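Putative cytochrome P450 154A1 (Streptomyces coelicolor, PDB 1ODO) is a haem protein of the cytochrome P450 family, modelled here with 4-phenyl-1H-imidazole bound to the haem iron. Local coordinates at residues A83-F88 / L232-L237; R168-G173 / Q185-R190; W76-W81 / F175-D180. All blocks are in the same frame, centred on the assembly; numbering follows the deposited sequence.

Contact 1: A83-F88 / L232-L237; sequences AVENMF and LRDTLL. With HEM (protoporphyrin IX containing Fe), chain B; PIM (4-phenyl-1H-imidazole), chain C.
V84, E85 and N86, in the loop running beside helix 229-244, meet D234 at both its side chain and its backbone. CG of D234 stands anti to its own carbonyl carbon, and OD2 accepts the backbone N of E85 at 2.6 Å, a short bond with an N-H...O angle of 154° that arrives on the anti side of the carboxylate, slightly out of its plane. The other oxygen, OD1, is held by the hydroxyl of Y192, so both ends of this buried group are satisfied and its rotation is fixed. V84 packs its CB 3.7 Å from OD2. The carboxylate of E85 stays 4.8 Å away, measured from OE2 to OD2 of D234, and the nearness of two like charges would probably raise the pKa of one of them.

N86 works on the backbone oxygen of the same residue. Its CG takes the crowded position between backbone N and carbonyl carbon (chi1 54°), and ND2 donates to D234 O at 2.9 Å. The acceptor lies in the plane of the N86 amide, while the donor sits well above the plane of the peptide carbonyl. OD1 of N86 receives a weak bond from F88 N. One water continues the join, accepting from M87 N and donating to T235 OG1, which is also bonded to E231 O. E85 O is buried here without a polar partner.

Beyond this anchor the chain turns to the ligands. M87 places SD 3.7 Å from the haem propionate atom O2A. F88 swings CG anti to its backbone N (chi1 -165°). The phenyl ring of 4-phenyl-1H-imidazole turns its C10-C11 edge onto one face of F88, C10 lying 3.6 Å above the plane, over the ring centre. This is the B-C loop of a cytochrome P450 fastened to the long central helix at the wall of the distal haem pocket.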
loop_
_atom_site.group_PDB
_atom_site.type_symbol
_atom_site.label_atom_id
_atom_site.label_comp_id
_atom_site.label_asym_id
_atom_site.label_seq_id
_atom_site.Cartn_x
_atom_site.Cartn_y
_atom_site.Cartn_z
ATOM N N ALA A 83 -14.898 0.688 8.103
ATOM C CA ALA A 83 -16.070 1.540 8.263
ATOM C C ALA A 83 -16.339 2.525 7.129
ATOM O O ALA A 83 -17.451 3.047 7.016
ATOM C CB ALA A 83 -15.986 2.291 9.598
ATOM N N VAL A 84 -15.335 2.788 6.295
ATOM C CA VAL A 84 -15.522 3.719 5.186
ATOM C C VAL A 84 -16.541 3.150 4.210
ATOM O O VAL A 84 -16.815 1.952 4.212
ATOM C CB VAL A 84 -14.208 3.978 4.400
ATOM C CG1 VAL A 84 -13.235 4.801 5.244
ATOM C CG2 VAL A 84 -13.574 2.655 3.990
ATOM N N GLU A 85 -17.104 4.024 3.386
ATOM C CA GLU A 85 -18.090 3.624 2.397
ATOM C C GLU A 85 -17.527 3.966 1.025
ATOM O O GLU A 85 -17.791 5.040 0.487
ATOM C CB GLU A 85 -19.410 4.365 2.615
ATOM C CG GLU A 85 -20.090 4.051 3.937
ATOM C CD GLU A 85 -21.353 4.865 4.138
ATOM O OE1 GLU A 85 -22.280 4.733 3.309
ATOM O OE2 GLU A 85 -21.412 5.637 5.118
ATOM N N ASN A 86 -16.719 3.064 0.482
ATOM C CA ASN A 86 -16.118 3.269 -0.829
ATOM C C ASN A 86 -15.893 1.900 -1.467
ATOM O O ASN A 86 -16.360 0.889 -0.946
ATOM C CB ASN A 86 -14.796 4.050 -0.716
ATOM C CG ASN A 86 -13.819 3.412 0.248
ATOM O OD1 ASN A 86 -13.779 2.187 0.382
ATOM N ND2 ASN A 86 -13.012 4.237 0.917
ATOM N N MET A 87 -15.189 1.855 -2.589
ATOM C CA MET A 87 -14.948 0.577 -3.253
ATOM C C MET A 87 -14.185 -0.417 -2.381
ATOM O O MET A 87 -14.348 -1.629 -2.530
ATOM C CB MET A 87 -14.187 0.795 -4.562
ATOM C CG MET A 87 -12.719 1.157 -4.382
ATOM S SD MET A 87 -11.884 1.427 -5.961
ATOM C CE MET A 87 -12.206 3.187 -6.202
ATOM N N PHE A 88 -13.361 0.100 -1.471
ATOM C CA PHE A 88 -12.556 -0.723 -0.567
ATOM C C PHE A 88 -13.400 -1.587 0.377
ATOM O O PHE A 88 -12.916 -2.584 0.917
ATOM C CB PHE A 88 -11.625 0.184 0.255
ATOM C CG PHE A 88 -10.507 -0.546 0.960
ATOM C CD1 PHE A 88 -9.405 -1.012 0.251
ATOM C CD2 PHE A 88 -10.549 -0.743 2.339
ATOM C CE1 PHE A 88 -8.357 -1.663 0.905
ATOM C CE2 PHE A 88 -9.508 -1.392 3.003
ATOM C CZ PHE A 88 -8.410 -1.852 2.285
ATOM N N LEU A 232 -18.416 10.124 -1.240
ATOM C CA LEU A 232 -17.519 11.109 -1.827
ATOM C C LEU A 232 -16.290 11.305 -0.945
ATOM O O LEU A 232 -15.159 11.113 -1.395
ATOM C CB LEU A 232 -18.218 12.461 -2.006
ATOM C CG LEU A 232 -17.274 13.631 -2.336
ATOM C CD1 LEU A 232 -16.532 13.357 -3.642
ATOM C CD2 LEU A 232 -18.072 14.925 -2.441
ATOM N N ARG A 233 -16.509 11.682 0.312
ATOM C CA ARG A 233 -15.386 11.898 1.214
ATOM C C ARG A 233 -14.579 10.630 1.470
ATOM O O ARG A 233 -13.355 10.684 1.544
ATOM C CB ARG A 233 -15.856 12.538 2.536
ATOM C CG ARG A 233 -16.809 11.715 3.380
ATOM C CD ARG A 233 -17.769 12.620 4.172
ATOM N NE ARG A 233 -17.109 13.560 5.084
ATOM C CZ ARG A 233 -16.977 13.375 6.397
ATOM N NH1 ARG A 233 -17.451 12.275 6.970
ATOM N NH2 ARG A 233 -16.392 14.305 7.146
ATOM N N ASP A 234 -15.252 9.488 1.578
ATOM C CA ASP A 234 -14.550 8.232 1.822
ATOM C C ASP A 234 -13.744 7.772 0.610
ATOM O O ASP A 234 -12.705 7.128 0.758
ATOM C CB ASP A 234 -15.540 7.149 2.265
ATOM C CG ASP A 234 -16.018 7.353 3.693
ATOM O OD1 ASP A 234 -15.581 8.338 4.333
ATOM O OD2 ASP A 234 -16.825 6.533 4.180
ATOM N N THR A 235 -14.215 8.087 -0.592
ATOM C CA THR A 235 -13.487 7.691 -1.790
ATOM C C THR A 235 -12.257 8.598 -1.868
ATOM O O THR A 235 -11.167 8.161 -2.240
ATOM C CB THR A 235 -14.341 7.850 -3.056
ATOM O OG1 THR A 235 -15.428 6.919 -3.005
ATOM C CG2 THR A 235 -13.508 7.579 -4.307
ATOM N N LEU A 236 -12.427 9.865 -1.499
ATOM C CA LEU A 236 -11.301 10.794 -1.533
ATOM C C LEU A 236 -10.276 10.376 -0.481
ATOM O O LEU A 236 -9.074 10.463 -0.707
ATOM C CB LEU A 236 -11.767 12.226 -1.264
ATOM C CG LEU A 236 -12.551 12.872 -2.408
ATOM C CD1 LEU A 236 -12.976 14.278 -2.001
ATOM C CD2 LEU A 236 -11.686 12.920 -3.662
ATOM N N LEU A 237 -10.759 9.919 0.669
ATOM C CA LEU A 237 -9.872 9.488 1.747
ATOM C C LEU A 237 -8.999 8.349 1.228
ATOM O O LEU A 237 -7.782 8.341 1.421
ATOM C CB LEU A 237 -10.698 9.021 2.954
ATOM C CG LEU A 237 -9.943 8.612 4.227
ATOM C CD1 LEU A 237 -10.862 8.746 5.426
ATOM C CD2 LEU A 237 -9.415 7.187 4.102
HETATM C CHA HEM B . -6.236 -1.492 -3.114
HETATM C CHB HEM B . -5.244 2.786 -5.090
HETATM C CHC HEM B . -0.520 1.961 -4.520
HETATM C CHD HEM B . -1.530 -2.293 -2.530
HETATM C C1A HEM B . -6.403 -0.268 -3.715
HETATM C C2A HEM B . -7.676 0.353 -4.067
HETATM C C3A HEM B . -7.401 1.547 -4.612
HETATM C C4A HEM B . -5.954 1.709 -4.626
HETATM C CMA HEM B . -8.398 2.595 -5.138
HETATM C CAA HEM B . -9.057 -0.293 -3.826
HETATM C CBA HEM B . -9.417 -1.256 -4.973
HETATM C CGA HEM B . -10.761 -1.969 -4.836
HETATM O O1A HEM B . -11.104 -2.291 -3.644
HETATM O O2A HEM B . -11.411 -2.191 -5.856
HETATM C C1B HEM B . -3.883 2.944 -5.103
HETATM C C2B HEM B . -3.200 4.124 -5.604
HETATM C C3B HEM B . -1.864 3.898 -5.448
HETATM C C4B HEM B . -1.713 2.589 -4.852
HETATM C CMB HEM B . -3.905 5.366 -6.189
HETATM C CAB HEM B . -0.678 4.814 -5.806
HETATM C CBB HEM B . -0.514 5.080 -7.311
HETATM C C1C HEM B . -0.387 0.712 -3.930
HETATM C C2C HEM B . 0.904 0.097 -3.586
HETATM C C3C HEM B . 0.622 -1.099 -3.021
HETATM C C4C HEM B . -0.821 -1.230 -3.019
HETATM C CMC HEM B . 2.281 0.780 -3.854
HETATM C CAC HEM B . 1.554 -2.196 -2.443
HETATM C CBC HEM B . 2.760 -2.605 -3.298
HETATM C C1D HEM B . -2.887 -2.458 -2.503
HETATM C C2D HEM B . -3.587 -3.598 -1.957
HETATM C C3D HEM B . -4.912 -3.372 -2.111
HETATM C C4D HEM B . -5.042 -2.092 -2.770
HETATM C CMD HEM B . -2.900 -4.817 -1.310
HETATM C CAD HEM B . -6.048 -4.295 -1.641
HETATM C CBD HEM B . -6.252 -5.620 -2.383
HETATM C CGD HEM B . -7.377 -6.347 -1.677
HETATM O O1D HEM B . -7.108 -7.356 -1.013
HETATM O O2D HEM B . -8.517 -5.841 -1.780
HETATM N NA HEM B . -5.379 0.575 -4.074
HETATM N NB HEM B . -2.951 2.021 -4.640
HETATM N NC HEM B . -1.421 -0.121 -3.579
HETATM N ND HEM B . -3.795 -1.527 -2.999
HETATM FE FE HEM B . -3.389 0.217 -3.828
HETATM N N1 PIM C . -3.084 2.210 0.069
HETATM C C2 PIM C . -2.563 1.762 -1.134
HETATM N N3 PIM C . -3.468 1.208 -1.769
HETATM C C4 PIM C . -4.599 1.237 -1.086
HETATM C C5 PIM C . -4.384 1.864 0.075
HETATM C C6 PIM C . -5.318 2.174 1.214
HETATM C C7 PIM C . -5.047 3.328 2.020
HETATM C C8 PIM C . -5.941 3.632 3.116
HETATM C C9 PIM C . -7.049 2.780 3.349
HETATM C C10 PIM C . -7.309 1.640 2.542
HETATM C C11 PIM C . -6.407 1.367 1.470
HETATM O O HOH W 1 -15.041 4.229 -4.101
#

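Contact 2: R168-G173 / Q185-R190; sequences RALVDG and QANTAR
L170 and N187 meet where the F and G helices of the P450 fold pack against each other as an inclined, roughly antiparallel pair. The segment axes come within 9.2 Å, with their N-to-C directions 137° apart, and the closest pair of CA atoms belongs to these same two residues. CB of N187 points toward helix 161-175. Its CG stands anti to its backbone N (chi1 179°), which places CG 3.7 Å from L170 O on the facing helix. That side chain is buried. It lies over the turn from L170 to G173, and since G173 has no side chain the amide can settle close to the main chain, N187 CG being 3.8 Å from G173 CA.

L170 supplies the apolar half. It leaves its own helix at a slant, but its branched end reaches the neighbour, crossing N187 obliquely and the side chain of R190 at about a right angle. CD2 touches R190 CB at 3.7 Å, while CD1 lies 3.6 Å from R190 O, so one methyl meets CB of R190 and the other its carbonyl oxygen.

Further out, L170 also packs on L191 and V194 of helix 181-204, which extends the apolar seam along that helix. L170 and N187 join helix 161-175 to helix 181-204, and V171 joins the first to helix 229-244, where it touches S241 and Y244. T188 OG1 bonds back to A184 O within its own helix. Toward solvent, R190 begins by pointing at the contact and then leads away, extended from CG to NE. Its guanidinium lies with one face over A186, whose CB is 3.6 Å above the plane, offset toward the rim.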
loop_
_atom_site.group_PDB
_atom_site.type_symbol
_atom_site.label_atom_id
_atom_site.label_comp_id
_atom_site.label_asym_id
_atom_site.label_seq_id
_atom_site.Cartn_x
_atom_site.Cartn_y
_atom_site.Cartn_z
ATOM N N ARG A 168 -0.129 14.707 5.098
ATOM C CA ARG A 168 1.012 13.896 5.515
ATOM C C ARG A 168 0.962 13.171 6.860
ATOM O O ARG A 168 1.007 11.937 6.904
ATOM C CB ARG A 168 2.286 14.738 5.428
ATOM C CG ARG A 168 2.593 15.193 4.009
ATOM C CD ARG A 168 3.735 16.183 3.973
ATOM N NE ARG A 168 4.981 15.609 4.467
ATOM C CZ ARG A 168 6.100 16.308 4.632
ATOM N NH1 ARG A 168 6.119 17.604 4.346
ATOM N NH2 ARG A 168 7.202 15.713 5.072
ATOM N N ALA A 169 0.882 13.918 7.955
ATOM C CA ALA A 169 0.837 13.299 9.278
ATOM C C ALA A 169 -0.420 12.468 9.509
ATOM O O ALA A 169 -0.397 11.477 10.244
ATOM C CB ALA A 169 0.954 14.373 10.361
ATOM N N LEU A 170 -1.515 12.875 8.879
ATOM C CA LEU A 170 -2.783 12.174 9.022
ATOM C C LEU A 170 -2.818 10.836 8.291
ATOM O O LEU A 170 -3.354 9.853 8.808
ATOM C CB LEU A 170 -3.917 13.083 8.546
ATOM C CG LEU A 170 -3.964 14.417 9.302
ATOM C CD1 LEU A 170 -5.115 15.268 8.790
ATOM C CD2 LEU A 170 -4.124 14.153 10.796
ATOM N N VAL A 171 -2.259 10.788 7.088
ATOM C CA VAL A 171 -2.256 9.534 6.346
ATOM C C VAL A 171 -1.317 8.579 7.076
ATOM O O VAL A 171 -1.546 7.368 7.108
ATOM C CB VAL A 171 -1.800 9.739 4.893
ATOM C CG1 VAL A 171 -1.640 8.387 4.201
ATOM C CG2 VAL A 171 -2.830 10.571 4.157
ATOM N N ASP A 172 -0.265 9.132 7.674
ATOM C CA ASP A 172 0.697 8.319 8.414
ATOM C C ASP A 172 -0.070 7.662 9.564
ATOM O O ASP A 172 0.113 6.479 9.868
ATOM C CB ASP A 172 1.810 9.202 8.990
ATOM C CG ASP A 172 2.776 8.426 9.871
ATOM O OD1 ASP A 172 3.572 7.627 9.329
ATOM O OD2 ASP A 172 2.735 8.608 11.109
ATOM N N GLY A 173 -0.937 8.445 10.197
ATOM C CA GLY A 173 -1.724 7.930 11.305
ATOM C C GLY A 173 -2.613 6.761 10.915
ATOM O O GLY A 173 -2.842 5.857 11.715
ATOM N N GLN A 185 -9.174 7.515 16.581
ATOM C CA GLN A 185 -10.398 8.275 16.387
ATOM C C GLN A 185 -10.080 9.758 16.160
ATOM O O GLN A 185 -10.698 10.414 15.320
ATOM C CB GLN A 185 -11.284 8.069 17.616
ATOM C CG GLN A 185 -12.559 8.861 17.671
ATOM C CD GLN A 185 -13.408 8.437 18.858
ATOM O OE1 GLN A 185 -14.050 7.384 18.833
ATOM N NE2 GLN A 185 -13.392 9.243 19.914
ATOM N N ALA A 186 -9.109 10.283 16.900
ATOM C CA ALA A 186 -8.726 11.685 16.757
ATOM C C ALA A 186 -8.073 11.916 15.392
ATOM O O ALA A 186 -8.357 12.907 14.715
ATOM C CB ALA A 186 -7.767 12.087 17.872
ATOM N N ASN A 187 -7.198 10.999 14.989
ATOM C CA ASN A 187 -6.520 11.121 13.703
ATOM C C ASN A 187 -7.544 11.077 12.580
ATOM O O ASN A 187 -7.474 11.850 11.625
ATOM C CB ASN A 187 -5.499 9.992 13.518
ATOM C CG ASN A 187 -4.779 10.075 12.183
ATOM O OD1 ASN A 187 -5.110 9.354 11.237
ATOM N ND2 ASN A 187 -3.803 10.969 12.092
ATOM N N THR A 188 -8.503 10.171 12.701
ATOM C CA THR A 188 -9.536 10.042 11.688
ATOM C C THR A 188 -10.354 11.326 11.584
ATOM O O THR A 188 -10.642 11.796 10.483
ATOM C CB THR A 188 -10.461 8.851 12.004
ATOM O OG1 THR A 188 -9.720 7.633 11.856
ATOM C CG2 THR A 188 -11.662 8.830 11.061
ATOM N N ALA A 189 -10.715 11.902 12.729
ATOM C CA ALA A 189 -11.499 13.132 12.734
ATOM C C ALA A 189 -10.738 14.262 12.038
ATOM O O ALA A 189 -11.313 15.028 11.262
ATOM C CB ALA A 189 -11.847 13.532 14.165
ATOM N N ARG A 190 -9.443 14.361 12.318
ATOM C CA ARG A 190 -8.616 15.397 11.713
ATOM C C ARG A 190 -8.529 15.203 10.206
ATOM O O ARG A 190 -8.510 16.169 9.445
ATOM C CB ARG A 190 -7.215 15.369 12.325
ATOM C CG ARG A 190 -7.181 15.870 13.760
ATOM C CD ARG A 190 -5.939 15.392 14.495
ATOM N NE ARG A 190 -6.032 15.692 15.922
ATOM C CZ ARG A 190 -5.447 14.976 16.874
ATOM N NH1 ARG A 190 -4.723 13.908 16.552
ATOM N NH2 ARG A 190 -5.587 15.326 18.145
#

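Contact 3: W76-W81 / F175-D180; sequences WPLALW and FDTTLD. With PIM (4-phenyl-1H-imidazole), chain C.
W81 and F175 form a T-shaped aromatic pair in the wall of the distal pocket, where the B-C loop of this P450 meets the F helix region and the F-G loop. The six-membered ring of W81 directs its edge at the face of F175, with planes at 88° and centroids 5.2 Å apart. The touching atoms are CH2 of W81 and CE2 of F175, at 3.6 Å. A bond from W81 NE1 to V174 O fixes the turn of the indole. One face of that indole then looks onto the phenyl ring of 4-phenyl-1H-imidazole, W81 CZ3 lying 3.6 Å from its C10, and F175 brings CZ to 3.7 Å from C7 of the same ring. Two aromatic side chains set at a right angle therefore form a corner against the ligand.

Away from this corner the contact thins. L78 offers a single methyl, CD2, to CG2 of T177 at 3.9 Å. T177 OG1 is taken up by P12 O and L393 N. Farther toward solvent P77 packs on backbone alone, its CB 3.6 Å from L179 O. Exposed D180, whose CB points away, N-caps helix 181-204 through OD1 and the N of E183. The loop carries its own brace in an Asx turn: OD1 of D176 takes T178 N on its anti side at 2.9 Å and T178 OG1 on its syn lone pair.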
loop_
_atom_site.group_PDB
_atom_site.type_symbol
_atom_site.label_atom_id
_atom_site.label_comp_id
_atom_site.label_asym_id
_atom_site.label_seq_id
_atom_site.Cartn_x
_atom_site.Cartn_y
_atom_site.Cartn_z
ATOM N N TRP A 76 -12.514 -0.875 18.086
ATOM C CA TRP A 76 -11.332 -1.250 17.316
ATOM C C TRP A 76 -10.569 -0.059 16.739
ATOM O O TRP A 76 -11.137 0.773 16.032
ATOM C CB TRP A 76 -11.740 -2.194 16.188
ATOM C CG TRP A 76 -10.617 -2.989 15.591
ATOM C CD1 TRP A 76 -9.563 -3.548 16.255
ATOM C CD2 TRP A 76 -10.522 -3.441 14.235
ATOM N NE1 TRP A 76 -8.820 -4.329 15.398
ATOM C CE2 TRP A 76 -9.389 -4.282 14.152
ATOM C CE3 TRP A 76 -11.289 -3.222 13.082
ATOM C CZ2 TRP A 76 -9.005 -4.909 12.962
ATOM C CZ3 TRP A 76 -10.906 -3.846 11.896
ATOM C CH2 TRP A 76 -9.775 -4.680 11.847
ATOM N N PRO A 77 -9.264 0.032 17.038
ATOM C CA PRO A 77 -8.434 1.130 16.536
ATOM C C PRO A 77 -8.334 1.154 15.010
ATOM O O PRO A 77 -8.023 2.188 14.428
ATOM C CB PRO A 77 -7.081 0.873 17.198
ATOM C CG PRO A 77 -7.462 0.222 18.499
ATOM C CD PRO A 77 -8.534 -0.754 18.051
ATOM N N LEU A 78 -8.594 0.016 14.367
ATOM C CA LEU A 78 -8.520 -0.062 12.907
ATOM C C LEU A 78 -9.882 0.054 12.229
ATOM O O LEU A 78 -10.024 -0.277 11.053
ATOM C CB LEU A 78 -7.866 -1.381 12.479
ATOM C CG LEU A 78 -6.455 -1.665 13.002
ATOM C CD1 LEU A 78 -5.911 -2.917 12.331
ATOM C CD2 LEU A 78 -5.549 -0.481 12.714
ATOM N N ALA A 79 -10.875 0.543 12.969
ATOM C CA ALA A 79 -12.229 0.698 12.444
ATOM C C ALA A 79 -12.340 1.389 11.086
ATOM O O ALA A 79 -13.144 0.983 10.247
ATOM C CB ALA A 79 -13.097 1.433 13.468
ATOM N N LEU A 80 -11.540 2.427 10.864
ATOM C CA LEU A 80 -11.588 3.151 9.596
ATOM C C LEU A 80 -11.366 2.262 8.371
ATOM O O LEU A 80 -11.916 2.520 7.299
ATOM C CB LEU A 80 -10.559 4.284 9.589
ATOM C CG LEU A 80 -10.599 5.196 8.357
ATOM C CD1 LEU A 80 -11.935 5.935 8.310
ATOM C CD2 LEU A 80 -9.445 6.189 8.406
ATOM N N TRP A 81 -10.567 1.215 8.529
ATOM C CA TRP A 81 -10.294 0.312 7.417
ATOM C C TRP A 81 -11.519 -0.460 6.942
ATOM O O TRP A 81 -11.568 -0.903 5.792
ATOM C CB TRP A 81 -9.196 -0.690 7.796
ATOM C CG TRP A 81 -7.827 -0.092 7.832
ATOM C CD1 TRP A 81 -7.283 0.661 8.832
ATOM C CD2 TRP A 81 -6.841 -0.158 6.795
ATOM N NE1 TRP A 81 -6.018 1.072 8.482
ATOM C CE2 TRP A 81 -5.722 0.584 7.236
ATOM C CE3 TRP A 81 -6.796 -0.769 5.535
ATOM C CZ2 TRP A 81 -4.568 0.731 6.459
ATOM C CZ3 TRP A 81 -5.650 -0.623 4.762
ATOM C CH2 TRP A 81 -4.550 0.125 5.229
ATOM N N PHE A 175 -1.967 4.369 9.017
ATOM C CA PHE A 175 -1.182 3.138 9.030
ATOM C C PHE A 175 -0.470 2.874 10.357
ATOM O O PHE A 175 0.184 1.844 10.521
ATOM C CB PHE A 175 -0.154 3.141 7.894
ATOM C CG PHE A 175 -0.764 2.981 6.531
ATOM C CD1 PHE A 175 -1.377 4.057 5.897
ATOM C CD2 PHE A 175 -0.751 1.746 5.891
ATOM C CE1 PHE A 175 -1.967 3.906 4.642
ATOM C CE2 PHE A 175 -1.338 1.583 4.639
ATOM C CZ PHE A 175 -1.948 2.667 4.012
ATOM N N ASP A 176 -0.597 3.800 11.302
ATOM C CA ASP A 176 0.043 3.645 12.607
ATOM C C ASP A 176 -0.785 2.701 13.478
ATOM O O ASP A 176 -1.714 3.133 14.161
ATOM C CB ASP A 176 0.159 5.000 13.302
ATOM C CG ASP A 176 1.002 4.935 14.555
ATOM O OD1 ASP A 176 1.165 3.824 15.104
ATOM O OD2 ASP A 176 1.493 5.995 14.990
ATOM N N THR A 177 -0.441 1.419 13.466
ATOM C CA THR A 177 -1.174 0.440 14.257
ATOM C C THR A 177 -0.822 0.403 15.743
ATOM O O THR A 177 -1.250 -0.505 16.458
ATOM C CB THR A 177 -1.020 -0.975 13.649
ATOM O OG1 THR A 177 0.365 -1.270 13.458
ATOM C CG2 THR A 177 -1.735 -1.053 12.297
ATOM N N THR A 178 -0.047 1.382 16.208
ATOM C CA THR A 178 0.334 1.438 17.619
ATOM C C THR A 178 -0.599 2.399 18.366
ATOM O O THR A 178 -0.571 2.479 19.592
ATOM C CB THR A 178 1.801 1.919 17.820
ATOM O OG1 THR A 178 1.916 3.304 17.455
ATOM C CG2 THR A 178 2.756 1.091 16.961
ATOM N N LEU A 179 -1.431 3.127 17.624
ATOM C CA LEU A 179 -2.363 4.074 18.239
ATOM C C LEU A 179 -3.537 3.359 18.895
ATOM O O LEU A 179 -4.012 2.337 18.383
ATOM C CB LEU A 179 -2.914 5.042 17.186
ATOM C CG LEU A 179 -1.916 5.924 16.433
ATOM C CD1 LEU A 179 -2.669 6.822 15.468
ATOM C CD2 LEU A 179 -1.114 6.761 17.418
ATOM N N ASP A 180 -4.008 3.881 20.029
ATOM C CA ASP A 180 -5.138 3.242 20.691
ATOM C C ASP A 180 -6.406 3.790 20.046
ATOM O O ASP A 180 -6.337 4.679 19.194
ATOM C CB ASP A 180 -5.146 3.481 22.216
ATOM C CG ASP A 180 -5.241 4.951 22.602
ATOM O OD1 ASP A 180 -5.843 5.752 21.855
ATOM O OD2 ASP A 180 -4.723 5.301 23.687
HETATM N N1 PIM C . -3.084 2.210 0.069
HETATM C C2 PIM C . -2.563 1.762 -1.134
HETATM N N3 PIM C . -3.468 1.208 -1.769
HETATM C C4 PIM C . -4.599 1.237 -1.086
HETATM C C5 PIM C . -4.384 1.864 0.075
HETATM C C6 PIM C . -5.318 2.174 1.214
HETATM C C7 PIM C . -5.047 3.328 2.020
HETATM C C8 PIM C . -5.941 3.632 3.116
HETATM C C9 PIM C . -7.049 2.780 3.349
HETATM C C10 PIM C . -7.309 1.640 2.542
HETATM C C11 PIM C . -6.407 1.367 1.470
#

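Contacts 1 and 3 line the distal pocket of the haem; contact 2 lies farther out. Contacts 1 and 3 share the 4-phenyl-1H-imidazole, whose N3 binds the iron at 2.3 Å; F88 of contact 1 and the W81-F175 pair of contact 3 meet its phenyl ring. They also touch directly, F88 CE2 lying 3.5 Å from W81 O. In contact 2 the side chain of N187 is about 10 Å from the ligand. Contact 2 reaches contact 3 through T188 OG1 and L80 CD2, 3.8 Å apart, and G173 O and L179 CD1, 3.9 Å apart. Contacts 1 and 2 do not touch, their nearest atoms being about 6 Å apart, although contact 2 is nested along the chain inside contact 1.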